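Abietadiene synthase, chloroplastic (Abies grandis, PDB 3S9V) is a mainly alpha-helical plastid enzyme of the terpene synthase family, combining an N-terminal helical domain with a helical domain of the metal-binding type. Local coordinates at residues A[484-489]-A[503-508]; A[497-502]-A[534-539]; A[528-533]-A[581-586]; A[555-560]-A[574-579]. All coordinates share one frame; numbering follows the deposited sequence.

How the interactions relate
The four contacts gather in one part of the helical terpene synthase fold, their centres 12 to 21 Å apart and all on the same side of the chain's centre. Interaction 1 sets helix 461-491 against helix 504-514; interaction 2 fits the loop between those helices onto helix 521-541. That helix is used again by interaction 3, where it meets helix 570-594, and helix 570-594 also packs on helix 547-559 in interaction 4. Along the chain, interactions 1 and 2 interleave, whereas interaction 4 falls within the span bridged by interaction 3. Trp489, touching Ile536 and Asn532, and Phe533, touching Phe579, join the contacts into a continuous helical core.

Interaction 1. Residues A[484-489]-A[503-508]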
loop_
_atom_site.group_PDB
_atom_site.type_symbol
_atom_site.label_atom_id
_atom_site.label_comp_id
_atom_site.label_asym_id
_atom_site.label_seq_id
_atom_site.Cartn_x
_atom_site.Cartn_y
_atom_site.Cartn_z
ATOM N N ASP A 484 18.811 -24.831 11.063
ATOM C CA ASP A 484 20.185 -24.623 11.475
ATOM C C ASP A 484 20.348 -23.699 12.680
ATOM O O ASP A 484 21.440 -23.595 13.235
ATOM C CB ASP A 484 21.015 -24.124 10.291
ATOM C CG ASP A 484 21.153 -25.176 9.202
ATOM O OD1 ASP A 484 21.616 -26.299 9.509
ATOM O OD2 ASP A 484 20.797 -24.886 8.042
ATOM N N LEU A 485 19.275 -23.024 13.084
ATOM C CA LEU A 485 19.349 -22.161 14.260
ATOM C C LEU A 485 18.907 -22.985 15.453
ATOM O O LEU A 485 19.367 -22.782 16.576
ATOM C CB LEU A 485 18.443 -20.931 14.120
ATOM C CG LEU A 485 19.050 -19.754 13.359
ATOM C CD1 LEU A 485 18.006 -18.694 13.179
ATOM C CD2 LEU A 485 20.250 -19.199 14.119
ATOM N N ARG A 486 18.003 -23.919 15.196
ATOM C CA ARG A 486 17.497 -24.789 16.240
ATOM C C ARG A 486 18.572 -25.783 16.660
ATOM O O ARG A 486 18.574 -26.254 17.793
ATOM C CB ARG A 486 16.259 -25.533 15.753
ATOM C CG ARG A 486 14.993 -24.706 15.762
ATOM C CD ARG A 486 13.873 -25.461 15.074
ATOM N NE ARG A 486 12.597 -24.761 15.159
ATOM C CZ ARG A 486 11.515 -25.096 14.463
ATOM N NH1 ARG A 486 11.556 -26.123 13.623
ATOM N NH2 ARG A 486 10.391 -24.407 14.606
ATOM N N ARG A 487 19.484 -26.104 15.745
ATOM C CA ARG A 487 20.566 -27.032 16.063
ATOM C C ARG A 487 21.651 -26.294 16.834
ATOM O O ARG A 487 22.364 -26.888 17.640
ATOM C CB ARG A 487 21.155 -27.647 14.794
ATOM C CG ARG A 487 20.179 -28.529 14.047
ATOM C CD ARG A 487 20.848 -29.289 12.913
ATOM N NE ARG A 487 19.859 -30.022 12.129
ATOM C CZ ARG A 487 18.998 -29.447 11.296
ATOM N NH1 ARG A 487 19.014 -28.132 11.134
ATOM N NH2 ARG A 487 18.107 -30.181 10.642
ATOM N N TRP A 488 21.771 -24.994 16.577
ATOM C CA TRP A 488 22.749 -24.160 17.262
ATOM C C TRP A 488 22.319 -24.061 18.719
ATOM O O TRP A 488 23.140 -24.134 19.628
ATOM C CB TRP A 488 22.793 -22.764 16.633
ATOM C CG TRP A 488 23.327 -21.694 17.552
ATOM C CD1 TRP A 488 24.633 -21.483 17.905
ATOM C CD2 TRP A 488 22.553 -20.742 18.299
ATOM N NE1 TRP A 488 24.718 -20.465 18.828
ATOM C CE2 TRP A 488 23.456 -19.994 19.090
ATOM C CE3 TRP A 488 21.182 -20.451 18.380
ATOM C CZ2 TRP A 488 23.031 -18.975 19.952
ATOM C CZ3 TRP A 488 20.758 -19.434 19.238
ATOM C CH2 TRP A 488 21.682 -18.711 20.012
ATOM N N TRP A 489 21.020 -23.903 18.936
ATOM C CA TRP A 489 20.498 -23.794 20.288
ATOM C C TRP A 489 20.738 -25.059 21.108
ATOM O O TRP A 489 21.066 -24.981 22.292
ATOM C CB TRP A 489 19.008 -23.472 20.244
ATOM C CG TRP A 489 18.342 -23.494 21.579
ATOM C CD1 TRP A 489 17.827 -24.582 22.215
ATOM C CD2 TRP A 489 18.108 -22.375 22.444
ATOM N NE1 TRP A 489 17.280 -24.214 23.423
ATOM C CE2 TRP A 489 17.440 -22.864 23.588
ATOM C CE3 TRP A 489 18.396 -21.006 22.364
ATOM C CZ2 TRP A 489 17.054 -22.032 24.646
ATOM C CZ3 TRP A 489 18.012 -20.180 23.414
ATOM C CH2 TRP A 489 17.347 -20.697 24.539
ATOM N N ARG A 503 12.877 -20.103 22.555
ATOM C CA ARG A 503 11.958 -19.565 21.551
ATOM C C ARG A 503 12.653 -19.075 20.279
ATOM O O ARG A 503 12.403 -17.963 19.805
ATOM C CB ARG A 503 11.137 -18.430 22.164
ATOM C CG ARG A 503 11.946 -17.476 23.022
ATOM C CD ARG A 503 11.035 -16.495 23.741
ATOM N NE ARG A 503 11.700 -15.860 24.874
ATOM C CZ ARG A 503 11.077 -15.130 25.793
ATOM N NH1 ARG A 503 9.766 -14.938 25.715
ATOM N NH2 ARG A 503 11.761 -14.604 26.799
ATOM N N VAL A 504 13.512 -19.922 19.723
ATOM C CA VAL A 504 14.257 -19.593 18.511
ATOM C C VAL A 504 13.345 -19.256 17.332
ATOM O O VAL A 504 13.618 -18.325 16.582
ATOM C CB VAL A 504 15.190 -20.758 18.096
ATOM C CG1 VAL A 504 15.882 -20.434 16.779
ATOM C CG2 VAL A 504 16.222 -21.005 19.183
ATOM N N THR A 505 12.271 -20.023 17.173
ATOM C CA THR A 505 11.319 -19.816 16.083
ATOM C C THR A 505 10.687 -18.437 16.154
ATOM O O THR A 505 10.668 -17.691 15.178
ATOM C CB THR A 505 10.181 -20.852 16.127
ATOM O OG1 THR A 505 10.726 -22.173 16.029
ATOM C CG2 THR A 505 9.209 -20.619 14.985
ATOM N N GLU A 506 10.151 -18.123 17.324
ATOM C CA GLU A 506 9.505 -16.846 17.577
ATOM C C GLU A 506 10.477 -15.700 17.292
ATOM O O GLU A 506 10.098 -14.680 16.721
ATOM C CB GLU A 506 9.044 -16.826 19.034
ATOM C CG GLU A 506 8.248 -15.629 19.488
ATOM C CD GLU A 506 7.725 -15.832 20.903
ATOM O OE1 GLU A 506 6.918 -16.768 21.101
ATOM O OE2 GLU A 506 8.127 -15.074 21.814
ATOM N N ILE A 507 11.735 -15.889 17.673
ATOM C CA ILE A 507 12.768 -14.878 17.465
ATOM C C ILE A 507 13.256 -14.810 16.019
ATOM O O ILE A 507 13.569 -13.729 15.513
ATOM C CB ILE A 507 13.978 -15.132 18.386
ATOM C CG1 ILE A 507 13.588 -14.841 19.835
ATOM C CG2 ILE A 507 15.158 -14.266 17.965
ATOM C CD1 ILE A 507 14.719 -15.051 20.823
ATOM N N TYR A 508 13.324 -15.957 15.354
ATOM C CA TYR A 508 13.783 -15.999 13.970
ATOM C C TYR A 508 12.747 -15.362 13.046
ATOM O O TYR A 508 13.078 -14.854 11.973
ATOM C CB TYR A 508 14.042 -17.441 13.530
ATOM C CG TYR A 508 14.423 -17.537 12.075
ATOM C CD1 TYR A 508 15.631 -17.017 11.621
ATOM C CD2 TYR A 508 13.546 -18.085 11.139
ATOM C CE1 TYR A 508 15.961 -17.031 10.271
ATOM C CE2 TYR A 508 13.861 -18.102 9.785
ATOM C CZ TYR A 508 15.069 -17.570 9.359
ATOM O OH TYR A 508 15.376 -17.548 8.018
#
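Apolar packing forms the centre of this contact, and Val504 has the largest share. Its two methyls part ways: CG1, anti to the backbone N (chi1 176°), lies 3.7 Å from Leu485 CB, while CG2 rests obliquely against the Trp489 ring, 3.9 Å from CE3. One turn on, the Leu485 side chain crosses that of Tyr508 at about a right angle, and the approach of Leu485 CD1 to Tyr508 CD1 is tight at 3.3 Å. The polar part lies at the margin. Arg486, extended from CG to NE, brings the edge of its guanidinium to Thr505, and NH2 donates to OG1 at 2.7 Å along a fairly straight path (162°), the oxygen lying in the guanidinium plane. Arg486 NE adds a weak second bond to the same OG1 at 3.3 Å, so one oxygen is gripped by two N-H groups of one cation. The hydroxyl of Tyr508 is bonded instead to Glu481. The contact joins helices 461-491 and 504-514, consecutive in the all-helical terpene synthase fold, their local N-to-C directions 133° apart and closest approach 10.4 Å; helix 521-541 packs on Trp489 and Tyr508, and helix 768-781 touches Arg486 and Thr505.

Interaction 2. Residues A[497-502]-A[534-539]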
loop_
_atom_site.group_PDB
_atom_site.type_symbol
_atom_site.label_atom_id
_atom_site.label_comp_id
_atom_site.label_asym_id
_atom_site.label_seq_id
_atom_site.Cartn_x
_atom_site.Cartn_y
_atom_site.Cartn_z
ATOM N N LEU A 497 19.727 -23.863 30.680
ATOM C CA LEU A 497 19.242 -22.629 31.290
ATOM C C LEU A 497 17.782 -22.776 31.707
ATOM O O LEU A 497 16.918 -23.060 30.881
ATOM C CB LEU A 497 19.379 -21.468 30.303
ATOM C CG LEU A 497 20.764 -21.270 29.683
ATOM C CD1 LEU A 497 20.723 -20.100 28.714
ATOM C CD2 LEU A 497 21.791 -21.035 30.775
ATOM N N ASN A 498 17.511 -22.572 32.991
ATOM C CA ASN A 498 16.156 -22.702 33.503
ATOM C C ASN A 498 15.516 -21.364 33.843
ATOM O O ASN A 498 14.393 -21.321 34.349
ATOM C CB ASN A 498 16.156 -23.597 34.744
ATOM C CG ASN A 498 17.151 -23.138 35.793
ATOM O OD1 ASN A 498 17.121 -21.990 36.238
ATOM N ND2 ASN A 498 18.041 -24.039 36.195
ATOM N N PHE A 499 16.224 -20.274 33.569
ATOM C CA PHE A 499 15.697 -18.944 33.864
ATOM C C PHE A 499 15.147 -18.262 32.622
ATOM O O PHE A 499 14.693 -17.117 32.682
ATOM C CB PHE A 499 16.780 -18.060 34.478
ATOM C CG PHE A 499 17.998 -17.914 33.621
ATOM C CD1 PHE A 499 19.027 -18.846 33.689
ATOM C CD2 PHE A 499 18.113 -16.852 32.730
ATOM C CE1 PHE A 499 20.155 -18.722 32.884
ATOM C CE2 PHE A 499 19.235 -16.718 31.918
ATOM C CZ PHE A 499 20.259 -17.654 31.996
ATOM N N THR A 500 15.189 -18.963 31.496
ATOM C CA THR A 500 14.681 -18.407 30.251
ATOM C C THR A 500 14.041 -19.477 29.368
ATOM O O THR A 500 14.576 -20.578 29.213
ATOM C CB THR A 500 15.803 -17.692 29.458
ATOM O OG1 THR A 500 15.236 -17.047 28.310
ATOM C CG2 THR A 500 16.871 -18.686 29.007
ATOM N N ARG A 501 12.885 -19.137 28.803
ATOM C CA ARG A 501 12.136 -20.037 27.933
ATOM C C ARG A 501 12.633 -19.994 26.488
ATOM O O ARG A 501 12.678 -18.929 25.869
ATOM C CB ARG A 501 10.649 -19.680 27.968
ATOM C CG ARG A 501 10.377 -18.192 27.841
ATOM C CD ARG A 501 9.048 -17.932 27.161
ATOM N NE ARG A 501 9.034 -18.485 25.811
ATOM C CZ ARG A 501 8.083 -18.251 24.911
ATOM N NH1 ARG A 501 7.056 -17.468 25.215
ATOM N NH2 ARG A 501 8.161 -18.801 23.706
ATOM N N GLU A 502 13.003 -21.161 25.965
ATOM C CA GLU A 502 13.493 -21.294 24.597
ATOM C C GLU A 502 12.437 -20.789 23.611
ATOM O O GLU A 502 11.241 -21.019 23.810
ATOM C CB GLU A 502 13.826 -22.764 24.315
ATOM C CG GLU A 502 14.343 -23.054 22.915
ATOM C CD GLU A 502 13.243 -23.174 21.876
ATOM O OE1 GLU A 502 13.578 -23.283 20.677
ATOM O OE2 GLU A 502 12.049 -23.169 22.252
ATOM N N THR A 534 19.932 -11.278 23.968
ATOM C CA THR A 534 19.455 -10.120 24.719
ATOM C C THR A 534 18.306 -10.581 25.620
ATOM O O THR A 534 18.080 -10.012 26.683
ATOM C CB THR A 534 18.973 -8.966 23.797
ATOM O OG1 THR A 534 17.887 -9.409 22.973
ATOM C CG2 THR A 534 20.103 -8.500 22.913
ATOM N N VAL A 535 17.599 -11.628 25.199
ATOM C CA VAL A 535 16.492 -12.167 25.988
ATOM C C VAL A 535 17.032 -12.944 27.181
ATOM O O VAL A 535 16.563 -12.770 28.308
ATOM C CB VAL A 535 15.597 -13.106 25.145
ATOM C CG1 VAL A 535 14.701 -13.949 26.054
ATOM C CG2 VAL A 535 14.746 -12.282 24.200
ATOM N N ILE A 536 18.020 -13.795 26.920
ATOM C CA ILE A 536 18.658 -14.616 27.945
ATOM C C ILE A 536 19.325 -13.754 29.021
ATOM O O ILE A 536 19.130 -13.979 30.221
ATOM C CB ILE A 536 19.734 -15.552 27.313
ATOM C CG1 ILE A 536 19.061 -16.624 26.447
ATOM C CG2 ILE A 536 20.574 -16.206 28.394
ATOM C CD1 ILE A 536 20.054 -17.480 25.673
ATOM N N LEU A 537 20.116 -12.775 28.590
ATOM C CA LEU A 537 20.806 -11.896 29.526
ATOM C C LEU A 537 19.814 -10.989 30.247
ATOM O O LEU A 537 20.024 -10.617 31.404
ATOM C CB LEU A 537 21.868 -11.067 28.797
ATOM C CG LEU A 537 22.992 -11.903 28.168
ATOM C CD1 LEU A 537 24.064 -10.992 27.587
ATOM C CD2 LEU A 537 23.598 -12.806 29.217
ATOM N N ASP A 538 18.727 -10.646 29.568
ATOM C CA ASP A 538 17.707 -9.806 30.174
ATOM C C ASP A 538 17.127 -10.555 31.371
ATOM O O ASP A 538 16.919 -9.971 32.436
ATOM C CB ASP A 538 16.589 -9.510 29.175
ATOM C CG ASP A 538 15.637 -8.448 29.668
ATOM O OD1 ASP A 538 14.584 -8.247 29.030
ATOM O OD2 ASP A 538 15.946 -7.806 30.694
ATOM N N ASP A 539 16.859 -11.849 31.192
ATOM C CA ASP A 539 16.312 -12.657 32.278
ATOM C C ASP A 539 17.368 -12.842 33.369
ATOM O O ASP A 539 17.061 -12.800 34.562
ATOM C CB ASP A 539 15.852 -14.034 31.773
ATOM C CG ASP A 539 14.675 -13.950 30.807
ATOM O OD1 ASP A 539 13.803 -13.068 30.986
ATOM O OD2 ASP A 539 14.611 -14.785 29.875
#
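The Phe499 ring meets helix 521-541 with its edge. In its plane lie the carbonyl oxygen of Ile536, 3.2 Å from Phe499 CE2, and Asp539 CB, 3.7 Å from Phe499 CD2; over one face, displaced toward the rim, sits the methyl CG2 of its own neighbour Thr500. The ring and the Asp539 carboxylate are nearly perpendicular, with planes 81° apart. Phe499 reaches the helix through the crowded chi1 position (57°), CG lying between the backbone N and the carbonyl carbon. Asp539 belongs to the aspartate-rich DDxxD sequence motif of class I terpene synthases, which begins at Asp538, and the loop 497-502 engages it directly. Thr500 OG1, anti to the backbone N (chi1 -174°), donates to Asp539 OD2 at 2.8 Å, nearly along the C-O axis of that oxygen, which would limit rotation of the carboxylate. Ile536 supplies the apolar side: CG2 lies 3.9 Å from Leu497 CD1 and also touches Phe499, while CG1 meets Thr500 CG2 at 3.9 Å. Behind this patch, Leu497 rests on Ile574 and Ile536 on Cys575 of helix 570-594, whereas Trp489 of helix 461-491 touches another part of Ile536.

Interaction 3. Residues A[528-533]-A[581-586]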
loop_
_atom_site.group_PDB
_atom_site.type_symbol
_atom_site.label_atom_id
_atom_site.label_comp_id
_atom_site.label_asym_id
_atom_site.label_seq_id
_atom_site.Cartn_x
_atom_site.Cartn_y
_atom_site.Cartn_z
ATOM N N THR A 528 19.188 -13.205 14.834
ATOM C CA THR A 528 18.500 -14.164 15.678
ATOM C C THR A 528 19.294 -14.550 16.926
ATOM O O THR A 528 18.747 -14.572 18.033
ATOM C CB THR A 528 18.175 -15.429 14.879
ATOM O OG1 THR A 528 17.339 -15.077 13.768
ATOM C CG2 THR A 528 17.474 -16.457 15.763
ATOM N N LYS A 529 20.574 -14.862 16.753
ATOM C CA LYS A 529 21.409 -15.240 17.887
ATOM C C LYS A 529 21.573 -14.077 18.853
ATOM O O LYS A 529 21.454 -14.246 20.066
ATOM C CB LYS A 529 22.774 -15.728 17.407
ATOM C CG LYS A 529 22.719 -17.139 16.825
ATOM C CD LYS A 529 24.015 -17.529 16.138
ATOM C CE LYS A 529 23.893 -18.917 15.518
ATOM N NZ LYS A 529 25.091 -19.281 14.708
ATOM N N THR A 530 21.832 -12.895 18.310
ATOM C CA THR A 530 22.005 -11.714 19.138
ATOM C C THR A 530 20.726 -11.365 19.899
ATOM O O THR A 530 20.784 -11.022 21.074
ATOM C CB THR A 530 22.443 -10.514 18.292
ATOM O OG1 THR A 530 23.542 -10.908 17.455
ATOM C CG2 THR A 530 22.893 -9.380 19.188
ATOM N N SER A 531 19.575 -11.463 19.236
ATOM C CA SER A 531 18.300 -11.172 19.892
ATOM C C SER A 531 18.050 -12.178 21.009
ATOM O O SER A 531 17.642 -11.810 22.110
ATOM C CB SER A 531 17.140 -11.245 18.896
ATOM O OG SER A 531 17.276 -10.272 17.881
ATOM N N ASN A 532 18.290 -13.455 20.721
ATOM C CA ASN A 532 18.087 -14.497 21.720
ATOM C C ASN A 532 18.969 -14.216 22.932
ATOM O O ASN A 532 18.551 -14.408 24.076
ATOM C CB ASN A 532 18.414 -15.875 21.142
ATOM C CG ASN A 532 17.478 -16.950 21.658
ATOM O OD1 ASN A 532 17.305 -17.106 22.866
ATOM N ND2 ASN A 532 16.863 -17.692 20.745
ATOM N N PHE A 533 20.189 -13.749 22.694
ATOM C CA PHE A 533 21.062 -13.443 23.812
ATOM C C PHE A 533 20.609 -12.229 24.609
ATOM O O PHE A 533 20.869 -12.154 25.805
ATOM C CB PHE A 533 22.509 -13.272 23.355
ATOM C CG PHE A 533 23.333 -14.511 23.543
ATOM C CD1 PHE A 533 23.659 -15.323 22.464
ATOM C CD2 PHE A 533 23.723 -14.906 24.820
ATOM C CE1 PHE A 533 24.357 -16.509 22.650
ATOM C CE2 PHE A 533 24.424 -16.094 25.018
ATOM C CZ PHE A 533 24.740 -16.896 23.929
ATOM N N ASN A 581 31.446 -18.273 23.329
ATOM C CA ASN A 581 31.660 -19.106 22.152
ATOM C C ASN A 581 30.907 -18.555 20.940
ATOM O O ASN A 581 31.435 -18.516 19.831
ATOM C CB ASN A 581 31.222 -20.550 22.422
ATOM C CG ASN A 581 32.078 -21.231 23.474
ATOM O OD1 ASN A 581 33.243 -20.882 23.657
ATOM N ND2 ASN A 581 31.506 -22.217 24.162
ATOM N N THR A 582 29.671 -18.125 21.159
ATOM C CA THR A 582 28.871 -17.583 20.080
ATOM C C THR A 582 29.499 -16.323 19.496
ATOM O O THR A 582 29.655 -16.214 18.281
ATOM C CB THR A 582 27.448 -17.257 20.548
ATOM O OG1 THR A 582 26.746 -18.473 20.827
ATOM C CG2 THR A 582 26.703 -16.480 19.483
ATOM N N PHE A 583 29.893 -15.379 20.341
ATOM C CA PHE A 583 30.456 -14.162 19.793
ATOM C C PHE A 583 31.884 -14.201 19.277
ATOM O O PHE A 583 32.279 -13.321 18.514
ATOM C CB PHE A 583 30.241 -13.002 20.754
ATOM C CG PHE A 583 28.816 -12.540 20.789
ATOM C CD1 PHE A 583 27.919 -13.064 21.718
ATOM C CD2 PHE A 583 28.341 -11.647 19.826
ATOM C CE1 PHE A 583 26.567 -12.712 21.683
ATOM C CE2 PHE A 583 26.991 -11.290 19.781
ATOM C CZ PHE A 583 26.102 -11.826 20.711
ATOM N N ASN A 584 32.666 -15.201 19.675
ATOM C CA ASN A 584 34.017 -15.303 19.138
ATOM C C ASN A 584 33.809 -15.713 17.682
ATOM O O ASN A 584 34.577 -15.340 16.794
ATOM C CB ASN A 584 34.839 -16.374 19.859
ATOM C CG ASN A 584 35.583 -15.830 21.056
ATOM O OD1 ASN A 584 35.976 -14.656 21.087
ATOM N ND2 ASN A 584 35.803 -16.684 22.044
ATOM N N ASP A 585 32.745 -16.483 17.464
ATOM C CA ASP A 585 32.366 -16.962 16.142
ATOM C C ASP A 585 31.938 -15.767 15.291
ATOM O O ASP A 585 32.497 -15.529 14.219
ATOM C CB ASP A 585 31.211 -17.963 16.272
ATOM C CG ASP A 585 30.730 -18.490 14.929
ATOM O OD1 ASP A 585 29.801 -19.328 14.919
ATOM O OD2 ASP A 585 31.275 -18.071 13.884
ATOM N N ILE A 586 30.947 -15.022 15.778
ATOM C CA ILE A 586 30.443 -13.832 15.094
ATOM C C ILE A 586 31.573 -12.822 14.886
ATOM O O ILE A 586 31.606 -12.113 13.884
ATOM C CB ILE A 586 29.289 -13.193 15.912
ATOM C CG1 ILE A 586 28.030 -14.037 15.748
ATOM C CG2 ILE A 586 29.046 -11.745 15.485
ATOM C CD1 ILE A 586 26.867 -13.590 16.605
#
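Phe533 and Phe583 reach toward each other tip to tip from facing helices and form an offset edge-to-face pair: the edge of Phe583 is directed at the face of Phe533, the ring centroids are 5.8 Å apart and the planes make 62°. The nearest atoms, Phe533 CD1 and Phe583 CE1, stand 4.0 Å apart. Phe533 also presents its own edge to Thr582, with Phe533 CE1 3.6 Å from Thr582 OG1. That hydroxyl is bonded to Gly578 O in its own helix, and weakly to Trp488 NE1 of helix 461-491; Thr530 OG1 pairs with Val526 O, and no hydrogen bond links segments 528-533 and 581-586. In the helical fold of the terpene synthases, this contact sets helix 521-541 against helix 570-594 in a roughly antiparallel sense, the local axes at 148° and no nearer than 11.4 Å, a separation spanned by large side chains. Thr530 crosses Phe583 at about a right angle, its OG1 4.2 Å from Phe583 CE2. Lys529 runs extended, its CD 4.4 Å from Thr582 CG2. Its NZ forms a salt bridge with Glu525, and the side chain makes a cation-pi contact with Trp488; Asp585 OD1 stays 4.7 Å from NZ, where it could still add a weaker electrostatic pull.

Interaction 4. Residues A[555-560]-A[574-579]; sequences ESVKRW and ICFVGF
Packing is closest where Ser556 sits over the face of Phe576. Its CB lies 3.7 Å from the ring centroid, 28° off the normal, in a CH-pi contact displaced toward the rim, with Phe576 CZ only 3.3 Å from that carbon; the Ser556 hydroxyl turns back to Leu552 O. Val557 CG2 serves two rings, meeting the edge of Phe576 at CE1 (4.0 Å) and Phe579 at CE2 (3.8 Å). Phe579 CE2 in turn lies at the edge of the Trp560 indole, 3.7 Å from CZ3, and Trp560 NE1 bonds to Asn584. Phe576 and Phe579, with Trp560 just past the helix end, bridge helices 547-559 and 570-594 of the alpha-helical terpene synthase fold; the local axes of these helices run nearly parallel, 23° apart, but 11.5 Å distant. The outer side of helix 547-559 is looser and polar: Lys558 and Arg559 are exposed, and Arg559 NH2 forms a salt bridge at 3.3 Å with Glu555 OE2, approached from above the carboxylate plane.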
loop_
_atom_site.group_PDB
_atom_site.type_symbol
_atom_site.label_atom_id
_atom_site.label_comp_id
_atom_site.label_asym_id
_atom_site.label_seq_id
_atom_site.Cartn_x
_atom_site.Cartn_y
_atom_site.Cartn_z
ATOM N N GLU A 555 32.144 -8.029 33.948
ATOM C CA GLU A 555 33.604 -7.986 33.958
ATOM C C GLU A 555 34.202 -8.981 32.964
ATOM O O GLU A 555 35.225 -8.703 32.328
ATOM C CB GLU A 555 34.132 -8.297 35.361
ATOM C CG GLU A 555 35.656 -8.385 35.450
ATOM C CD GLU A 555 36.329 -7.025 35.435
ATOM O OE1 GLU A 555 36.090 -6.239 34.493
ATOM O OE2 GLU A 555 37.103 -6.741 36.373
ATOM N N SER A 556 33.571 -10.142 32.841
ATOM C CA SER A 556 34.050 -11.167 31.921
ATOM C C SER A 556 34.014 -10.619 30.504
ATOM O O SER A 556 34.954 -10.806 29.734
ATOM C CB SER A 556 33.178 -12.427 32.001
ATOM O OG SER A 556 33.258 -13.047 33.275
ATOM N N VAL A 557 32.920 -9.942 30.167
ATOM C CA VAL A 557 32.755 -9.361 28.841
ATOM C C VAL A 557 33.798 -8.268 28.593
ATOM O O VAL A 557 34.303 -8.123 27.480
ATOM C CB VAL A 557 31.336 -8.767 28.675
ATOM C CG1 VAL A 557 31.175 -8.170 27.298
ATOM C CG2 VAL A 557 30.294 -9.848 28.899
ATOM N N LYS A 558 34.131 -7.510 29.634
ATOM C CA LYS A 558 35.115 -6.444 29.503
ATOM C C LYS A 558 36.535 -6.948 29.199
ATOM O O LYS A 558 37.209 -6.429 28.300
ATOM C CB LYS A 558 35.154 -5.598 30.775
ATOM C CG LYS A 558 36.144 -4.447 30.688
ATOM C CD LYS A 558 36.445 -3.831 32.046
ATOM C CE LYS A 558 37.480 -2.722 31.914
ATOM N NZ LYS A 558 37.909 -2.193 33.236
ATOM N N ARG A 559 37.004 -7.937 29.954
ATOM C CA ARG A 559 38.348 -8.462 29.721
ATOM C C ARG A 559 38.330 -9.538 28.627
ATOM O O ARG A 559 39.364 -9.881 28.056
ATOM C CB ARG A 559 38.933 -9.021 31.025
ATOM C CG ARG A 559 38.061 -10.043 31.707
ATOM C CD ARG A 559 38.739 -10.656 32.926
ATOM N NE ARG A 559 38.808 -9.757 34.076
ATOM C CZ ARG A 559 39.162 -10.146 35.300
ATOM N NH1 ARG A 559 39.478 -11.415 35.525
ATOM N NH2 ARG A 559 39.196 -9.275 36.300
ATOM N N TRP A 560 37.134 -10.041 28.336
ATOM C CA TRP A 560 36.901 -11.064 27.318
ATOM C C TRP A 560 37.774 -12.318 27.424
ATOM O O TRP A 560 38.548 -12.629 26.516
ATOM C CB TRP A 560 37.021 -10.449 25.913
ATOM C CG TRP A 560 36.406 -11.298 24.833
ATOM C CD1 TRP A 560 37.059 -12.139 23.979
ATOM C CD2 TRP A 560 35.009 -11.459 24.561
ATOM N NE1 TRP A 560 36.157 -12.820 23.199
ATOM C CE2 TRP A 560 34.891 -12.421 23.534
ATOM C CE3 TRP A 560 33.845 -10.885 25.087
ATOM C CZ2 TRP A 560 33.657 -12.824 23.023
ATOM C CZ3 TRP A 560 32.616 -11.286 24.579
ATOM C CH2 TRP A 560 32.533 -12.249 23.556
ATOM N N ILE A 574 27.327 -21.316 32.478
ATOM C CA ILE A 574 26.873 -21.892 31.225
ATOM C C ILE A 574 26.494 -20.761 30.271
ATOM O O ILE A 574 26.953 -20.714 29.125
ATOM C CB ILE A 574 25.637 -22.796 31.466
ATOM C CG1 ILE A 574 26.048 -24.045 32.249
ATOM C CG2 ILE A 574 24.988 -23.171 30.145
ATOM C CD1 ILE A 574 24.870 -24.912 32.654
ATOM N N CYS A 575 25.656 -19.850 30.759
ATOM C CA CYS A 575 25.210 -18.727 29.955
ATOM C C CYS A 575 26.390 -17.998 29.327
ATOM O O CYS A 575 26.407 -17.769 28.121
ATOM C CB CYS A 575 24.390 -17.752 30.804
ATOM S SG CYS A 575 23.976 -16.225 29.939
ATOM N N PHE A 576 27.381 -17.642 30.138
ATOM C CA PHE A 576 28.541 -16.929 29.628
ATOM C C PHE A 576 29.363 -17.729 28.613
ATOM O O PHE A 576 29.686 -17.216 27.539
ATOM C CB PHE A 576 29.468 -16.486 30.765
ATOM C CG PHE A 576 30.620 -15.654 30.288
ATOM C CD1 PHE A 576 30.411 -14.358 29.832
ATOM C CD2 PHE A 576 31.902 -16.190 30.212
ATOM C CE1 PHE A 576 31.457 -13.608 29.297
ATOM C CE2 PHE A 576 32.956 -15.447 29.680
ATOM C CZ PHE A 576 32.732 -14.153 29.218
ATOM N N VAL A 577 29.716 -18.969 28.951
ATOM C CA VAL A 577 30.501 -19.797 28.039
ATOM C C VAL A 577 29.831 -19.776 26.670
ATOM O O VAL A 577 30.495 -19.581 25.651
ATOM C CB VAL A 577 30.625 -21.261 28.549
ATOM C CG1 VAL A 577 31.313 -22.127 27.506
ATOM C CG2 VAL A 577 31.432 -21.292 29.845
ATOM N N GLY A 578 28.513 -19.966 26.661
ATOM C CA GLY A 578 27.766 -19.933 25.417
ATOM C C GLY A 578 27.898 -18.566 24.758
ATOM O O GLY A 578 28.145 -18.468 23.558
ATOM N N PHE A 579 27.743 -17.510 25.551
ATOM C CA PHE A 579 27.854 -16.140 25.058
ATOM C C PHE A 579 29.213 -15.944 24.387
ATOM O O PHE A 579 29.297 -15.469 23.258
ATOM C CB PHE A 579 27.697 -15.155 26.227
ATOM C CG PHE A 579 27.801 -13.700 25.834
ATOM C CD1 PHE A 579 26.725 -13.040 25.257
ATOM C CD2 PHE A 579 28.974 -12.984 26.068
ATOM C CE1 PHE A 579 26.811 -11.688 24.922
ATOM C CE2 PHE A 579 29.071 -11.630 25.734
ATOM C CZ PHE A 579 27.987 -10.983 25.161
#